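PDB 2WB7: PT26-6P from Thermococcus sp., which is of unknown function but is encoded by an extrachromosomal mobile element and joins two immunoglobulin-like domains to a helical domain. Local coordinates for residues N479-Y491 and A510-E524. Residues are numbered along the deposited sequence; the frame is centred on the assembly and turned at random.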
loop_
_atom_site.group_PDB
_atom_site.type_symbol
_atom_site.label_atom_id
_atom_site.label_comp_id
_atom_site.label_asym_id
_atom_site.label_seq_id
_atom_site.Cartn_x
_atom_site.Cartn_y
_atom_site.Cartn_z
ATOM N N ASN A 479 25.924 11.104 24.131
ATOM C CA ASN A 479 24.895 10.472 23.347
ATOM C C ASN A 479 23.751 11.419 22.953
ATOM O O ASN A 479 23.307 11.409 21.798
ATOM C CB ASN A 479 24.376 9.230 24.044
ATOM C CG ASN A 479 23.629 8.340 23.103
ATOM O OD1 ASN A 479 22.438 8.076 23.287
ATOM N ND2 ASN A 479 24.301 7.910 22.044
ATOM N N ALA A 480 23.280 12.233 23.898
ATOM C CA ALA A 480 22.293 13.257 23.571
ATOM C C ALA A 480 22.866 14.135 22.483
ATOM O O ALA A 480 22.208 14.421 21.491
ATOM C CB ALA A 480 21.916 14.097 24.800
ATOM N N ALA A 481 24.101 14.561 22.664
ATOM C CA ALA A 481 24.730 15.426 21.689
ATOM C C ALA A 481 24.818 14.773 20.295
ATOM O O ALA A 481 24.620 15.428 19.269
ATOM C CB ALA A 481 26.106 15.857 22.185
ATOM N N LYS A 482 25.094 13.478 20.262
ATOM C CA LYS A 482 25.193 12.767 18.996
ATOM C C LYS A 482 23.863 12.719 18.220
ATOM O O LYS A 482 23.806 13.032 17.012
ATOM C CB LYS A 482 25.674 11.354 19.255
ATOM C CG LYS A 482 26.358 10.727 18.075
ATOM C CD LYS A 482 26.735 9.314 18.406
ATOM C CE LYS A 482 27.405 8.623 17.247
ATOM N NZ LYS A 482 27.413 7.157 17.558
ATOM N N LYS A 483 22.798 12.326 18.921
ATOM C CA LYS A 483 21.472 12.238 18.320
ATOM C C LYS A 483 20.933 13.605 17.939
ATOM O O LYS A 483 20.221 13.731 16.939
ATOM C CB LYS A 483 20.485 11.571 19.261
ATOM C CG LYS A 483 21.041 10.408 20.021
ATOM C CD LYS A 483 21.505 9.274 19.154
ATOM C CE LYS A 483 21.346 7.963 19.930
ATOM N NZ LYS A 483 22.565 7.113 19.899
ATOM N N HIS A 484 21.235 14.621 18.746
ATOM C CA HIS A 484 20.870 15.987 18.374
ATOM C C HIS A 484 21.534 16.361 17.054
ATOM O O HIS A 484 20.891 16.956 16.197
ATOM C CB HIS A 484 21.213 17.026 19.461
ATOM C CG HIS A 484 20.204 17.114 20.568
ATOM N ND1 HIS A 484 18.846 17.209 20.338
ATOM C CD2 HIS A 484 20.356 17.132 21.915
ATOM C CE1 HIS A 484 18.207 17.271 21.493
ATOM N NE2 HIS A 484 19.099 17.213 22.465
ATOM N N GLU A 485 22.807 16.017 16.871
ATOM C CA GLU A 485 23.451 16.329 15.596
ATOM C C GLU A 485 22.790 15.585 14.435
ATOM O O GLU A 485 22.669 16.123 13.329
ATOM C CB GLU A 485 24.955 16.047 15.591
ATOM C CG GLU A 485 25.614 16.729 14.403
ATOM C CD GLU A 485 26.907 16.064 13.899
ATOM O OE1 GLU A 485 27.431 15.161 14.583
ATOM O OE2 GLU A 485 27.389 16.473 12.803
HETATM N N MSE A 486 22.371 14.348 14.698
HETATM C CA MSE A 486 21.691 13.526 13.703
HETATM C C MSE A 486 20.346 14.135 13.314
HETATM O O MSE A 486 19.985 14.187 12.127
HETATM C CB MSE A 486 21.496 12.126 14.257
HETATM C CG MSE A 486 22.782 11.302 14.337
HETATM SE SE MSE A 486 22.523 9.755 15.516
HETATM C CE MSE A 486 24.027 8.616 15.043
ATOM N N ALA A 487 19.614 14.605 14.330
ATOM C CA ALA A 487 18.349 15.305 14.153
ATOM C C ALA A 487 18.526 16.563 13.300
ATOM O O ALA A 487 17.826 16.768 12.315
ATOM C CB ALA A 487 17.789 15.647 15.493
ATOM N N GLY A 488 19.494 17.390 13.662
ATOM C CA GLY A 488 19.807 18.578 12.896
ATOM C C GLY A 488 20.175 18.239 11.473
ATOM O O GLY A 488 19.759 18.931 10.534
ATOM N N ASP A 489 20.956 17.175 11.297
ATOM C CA ASP A 489 21.308 16.721 9.944
ATOM C C ASP A 489 20.066 16.381 9.120
ATOM O O ASP A 489 19.986 16.702 7.932
ATOM C CB ASP A 489 22.290 15.551 9.983
ATOM C CG ASP A 489 23.691 15.990 10.397
ATOM O OD1 ASP A 489 24.003 17.205 10.282
ATOM O OD2 ASP A 489 24.487 15.127 10.834
ATOM N N TYR A 490 19.086 15.755 9.767
ATOM C CA TYR A 490 17.841 15.416 9.090
ATOM C C TYR A 490 17.140 16.696 8.669
ATOM O O TYR A 490 16.771 16.846 7.505
ATOM C CB TYR A 490 16.912 14.598 9.997
ATOM C CG TYR A 490 17.258 13.128 10.123
ATOM C CD1 TYR A 490 17.454 12.339 8.998
ATOM C CD2 TYR A 490 17.374 12.523 11.376
ATOM C CE1 TYR A 490 17.770 10.973 9.105
ATOM C CE2 TYR A 490 17.673 11.163 11.499
ATOM C CZ TYR A 490 17.871 10.399 10.356
ATOM O OH TYR A 490 18.171 9.068 10.487
ATOM N N TYR A 491 16.961 17.610 9.627
ATOM C CA TYR A 491 16.256 18.878 9.388
ATOM C C TYR A 491 16.820 19.621 8.197
ATOM O O TYR A 491 16.087 20.207 7.397
ATOM C CB TYR A 491 16.289 19.776 10.625
ATOM C CG TYR A 491 15.130 19.525 11.562
ATOM C CD1 TYR A 491 15.340 19.326 12.904
ATOM C CD2 TYR A 491 13.822 19.465 11.083
ATOM C CE1 TYR A 491 14.302 19.092 13.757
ATOM C CE2 TYR A 491 12.768 19.228 11.925
ATOM C CZ TYR A 491 13.018 19.045 13.269
ATOM O OH TYR A 491 11.985 18.793 14.135
ATOM N N ALA A 510 11.929 15.223 8.158
ATOM C CA ALA A 510 11.502 16.021 9.307
ATOM C C ALA A 510 10.961 15.152 10.415
ATOM O O ALA A 510 11.185 15.432 11.588
ATOM C CB ALA A 510 10.481 17.066 8.906
ATOM N N GLU A 511 10.269 14.081 10.049
ATOM C CA GLU A 511 9.765 13.121 11.034
ATOM C C GLU A 511 10.884 12.363 11.744
ATOM O O GLU A 511 10.826 12.124 12.962
ATOM C CB GLU A 511 8.831 12.129 10.368
ATOM C CG GLU A 511 8.655 10.832 11.146
ATOM C CD GLU A 511 7.898 11.033 12.451
ATOM O OE1 GLU A 511 7.086 11.990 12.527
ATOM O OE2 GLU A 511 8.127 10.242 13.399
ATOM N N LYS A 512 11.895 11.959 10.976
ATOM C CA LYS A 512 13.072 11.313 11.561
ATOM C C LYS A 512 13.737 12.259 12.536
ATOM O O LYS A 512 14.177 11.846 13.605
ATOM C CB LYS A 512 14.086 10.925 10.489
ATOM C CG LYS A 512 13.593 9.859 9.541
ATOM C CD LYS A 512 12.977 8.703 10.317
ATOM C CE LYS A 512 14.030 7.700 10.764
ATOM N NZ LYS A 512 13.406 6.586 11.554
ATOM N N ALA A 513 13.816 13.532 12.153
ATOM C CA ALA A 513 14.355 14.573 13.029
ATOM C C ALA A 513 13.650 14.516 14.372
ATOM O O ALA A 513 14.274 14.311 15.408
ATOM C CB ALA A 513 14.194 15.944 12.402
ATOM N N LYS A 514 12.335 14.686 14.351
ATOM C CA LYS A 514 11.576 14.703 15.592
ATOM C C LYS A 514 11.906 13.468 16.432
ATOM O O LYS A 514 11.948 13.528 17.663
ATOM C CB LYS A 514 10.082 14.777 15.300
ATOM C CG LYS A 514 9.222 14.873 16.537
ATOM C CD LYS A 514 9.460 16.211 17.275
ATOM C CE LYS A 514 9.115 16.092 18.783
ATOM N NZ LYS A 514 7.735 15.520 19.057
ATOM N N GLU A 515 12.141 12.345 15.765
ATOM C CA GLU A 515 12.348 11.085 16.479
ATOM C C GLU A 515 13.676 11.063 17.211
ATOM O O GLU A 515 13.720 10.807 18.408
ATOM C CB GLU A 515 12.269 9.905 15.520
ATOM C CG GLU A 515 10.857 9.568 15.083
ATOM C CD GLU A 515 10.838 8.484 14.008
ATOM O OE1 GLU A 515 11.901 7.846 13.794
ATOM O OE2 GLU A 515 9.771 8.279 13.372
ATOM N N TYR A 516 14.759 11.339 16.488
ATOM C CA TYR A 516 16.089 11.370 17.071
ATOM C C TYR A 516 16.233 12.481 18.115
ATOM O O TYR A 516 16.934 12.338 19.114
ATOM C CB TYR A 516 17.134 11.526 15.960
ATOM C CG TYR A 516 17.371 10.252 15.188
ATOM C CD1 TYR A 516 18.624 9.639 15.170
ATOM C CD2 TYR A 516 16.324 9.644 14.499
ATOM C CE1 TYR A 516 18.829 8.454 14.460
ATOM C CE2 TYR A 516 16.515 8.475 13.794
ATOM C CZ TYR A 516 17.763 7.880 13.782
ATOM O OH TYR A 516 17.926 6.712 13.088
ATOM N N SER A 517 15.574 13.599 17.887
ATOM C CA SER A 517 15.575 14.630 18.884
ATOM C C SER A 517 14.960 14.104 20.178
ATOM O O SER A 517 15.517 14.305 21.254
ATOM C CB SER A 517 14.838 15.859 18.379
ATOM O OG SER A 517 14.751 16.826 19.405
ATOM N N ASN A 518 13.842 13.393 20.082
ATOM C CA ASN A 518 13.235 12.844 21.282
ATOM C C ASN A 518 14.090 11.769 21.935
ATOM O O ASN A 518 14.099 11.624 23.156
ATOM C CB ASN A 518 11.816 12.326 21.019
ATOM C CG ASN A 518 10.860 13.431 20.595
ATOM O OD1 ASN A 518 9.783 13.164 20.069
ATOM N ND2 ASN A 518 11.254 14.674 20.811
ATOM N N LEU A 519 14.802 10.999 21.128
ATOM C CA LEU A 519 15.684 9.996 21.698
ATOM C C LEU A 519 16.759 10.723 22.495
ATOM O O LEU A 519 17.091 10.324 23.632
ATOM C CB LEU A 519 16.309 9.131 20.609
ATOM C CG LEU A 519 17.242 8.018 21.093
ATOM C CD1 LEU A 519 16.603 7.238 22.202
ATOM C CD2 LEU A 519 17.600 7.106 19.963
ATOM N N ALA A 520 17.293 11.799 21.910
ATOM C CA ALA A 520 18.292 12.605 22.608
ATOM C C ALA A 520 17.821 13.005 24.004
ATOM O O ALA A 520 18.543 12.828 24.991
ATOM C CB ALA A 520 18.663 13.836 21.807
ATOM N N LYS A 521 16.608 13.542 24.085
ATOM C CA LYS A 521 16.104 14.075 25.340
ATOM C C LYS A 521 15.927 13.005 26.405
ATOM O O LYS A 521 15.814 13.316 27.586
ATOM C CB LYS A 521 14.780 14.788 25.127
ATOM C CG LYS A 521 14.829 15.884 24.102
ATOM C CD LYS A 521 13.489 16.565 24.009
ATOM C CE LYS A 521 13.482 17.604 22.909
ATOM N NZ LYS A 521 14.431 18.721 23.206
ATOM N N GLU A 522 15.894 11.745 26.006
ATOM C CA GLU A 522 15.765 10.705 27.012
ATOM C C GLU A 522 17.022 10.603 27.845
ATOM O O GLU A 522 17.000 10.084 28.957
ATOM C CB GLU A 522 15.447 9.366 26.377
ATOM C CG GLU A 522 14.018 9.250 25.937
ATOM C CD GLU A 522 13.828 8.042 25.074
ATOM O OE1 GLU A 522 14.767 7.215 25.004
ATOM O OE2 GLU A 522 12.750 7.908 24.456
ATOM N N TYR A 523 18.118 11.121 27.310
ATOM C CA TYR A 523 19.401 11.078 27.988
ATOM C C TYR A 523 19.711 12.336 28.808
ATOM O O TYR A 523 20.586 12.315 29.668
ATOM C CB TYR A 523 20.488 10.804 26.962
ATOM C CG TYR A 523 20.305 9.446 26.377
ATOM C CD1 TYR A 523 20.778 8.321 27.043
ATOM C CD2 TYR A 523 19.609 9.269 25.189
ATOM C CE1 TYR A 523 20.600 7.068 26.532
ATOM C CE2 TYR A 523 19.427 8.010 24.675
ATOM C CZ TYR A 523 19.927 6.922 25.354
ATOM O OH TYR A 523 19.737 5.675 24.848
ATOM N N GLU A 524 18.997 13.427 28.548
ATOM C CA GLU A 524 19.223 14.662 29.279
ATOM C C GLU A 524 18.411 14.708 30.561
ATOM O O GLU A 524 17.288 14.224 30.598
ATOM C CB GLU A 524 18.882 15.842 28.402
ATOM C CG GLU A 524 19.699 15.883 27.150
ATOM C CD GLU A 524 19.089 16.791 26.107
ATOM O OE1 GLU A 524 17.934 17.227 26.315
ATOM O OE2 GLU A 524 19.761 17.053 25.083
#
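Tyr-490 turns one face to Lys-512 in a CH-pi contact, CB 3.6 Å from the ring centroid, and drives its CE2 edge into the face of Tyr-516, an edge-to-face pair with planes at 70°. Two more CH-pi contacts put Ala-513 CB over one face of Tyr-491, 3.4 Å from CZ, and Ala-520 CB over one of His-484, 3.5 Å from NE2; a methyl suits both places, being small enough to sit against a ring between close helices. The selenium of selenomethionine Met-486 makes a 3.9 Å Met-aromatic contact with CD1 at the edge of Tyr-516, a knob among Lys-483, Met-486, Ala-487 and Tyr-490. Small residues bring the antiparallel segments 479-491 and 510-523 of the helical domain close: their axes approach to 7.8 Å, the CA atoms of Ala-487 and Ala-513 to 4.2 Å. With an alanine in place of Tyr-490, Lys-512 CB and the face of Tyr-516 would probably lose their aromatic cover, and the Ser-237 carbonyl its hydroxyl partner. With CG beside the backbone N (chi1 -81°), His-484 swings its ring toward the end of helix 503-523, where NE2 donates in the ring plane to Glu-524 OE2 on its syn side (2.7 Å), a bent bond (140°) tilted from the carboxylate plane. ND1 also bonds Glu-454; carboxylates at both nitrogens would probably favour the protonated form, and the ring links helix 471-499 to helix 442-465 and the residue just after helix 503-523.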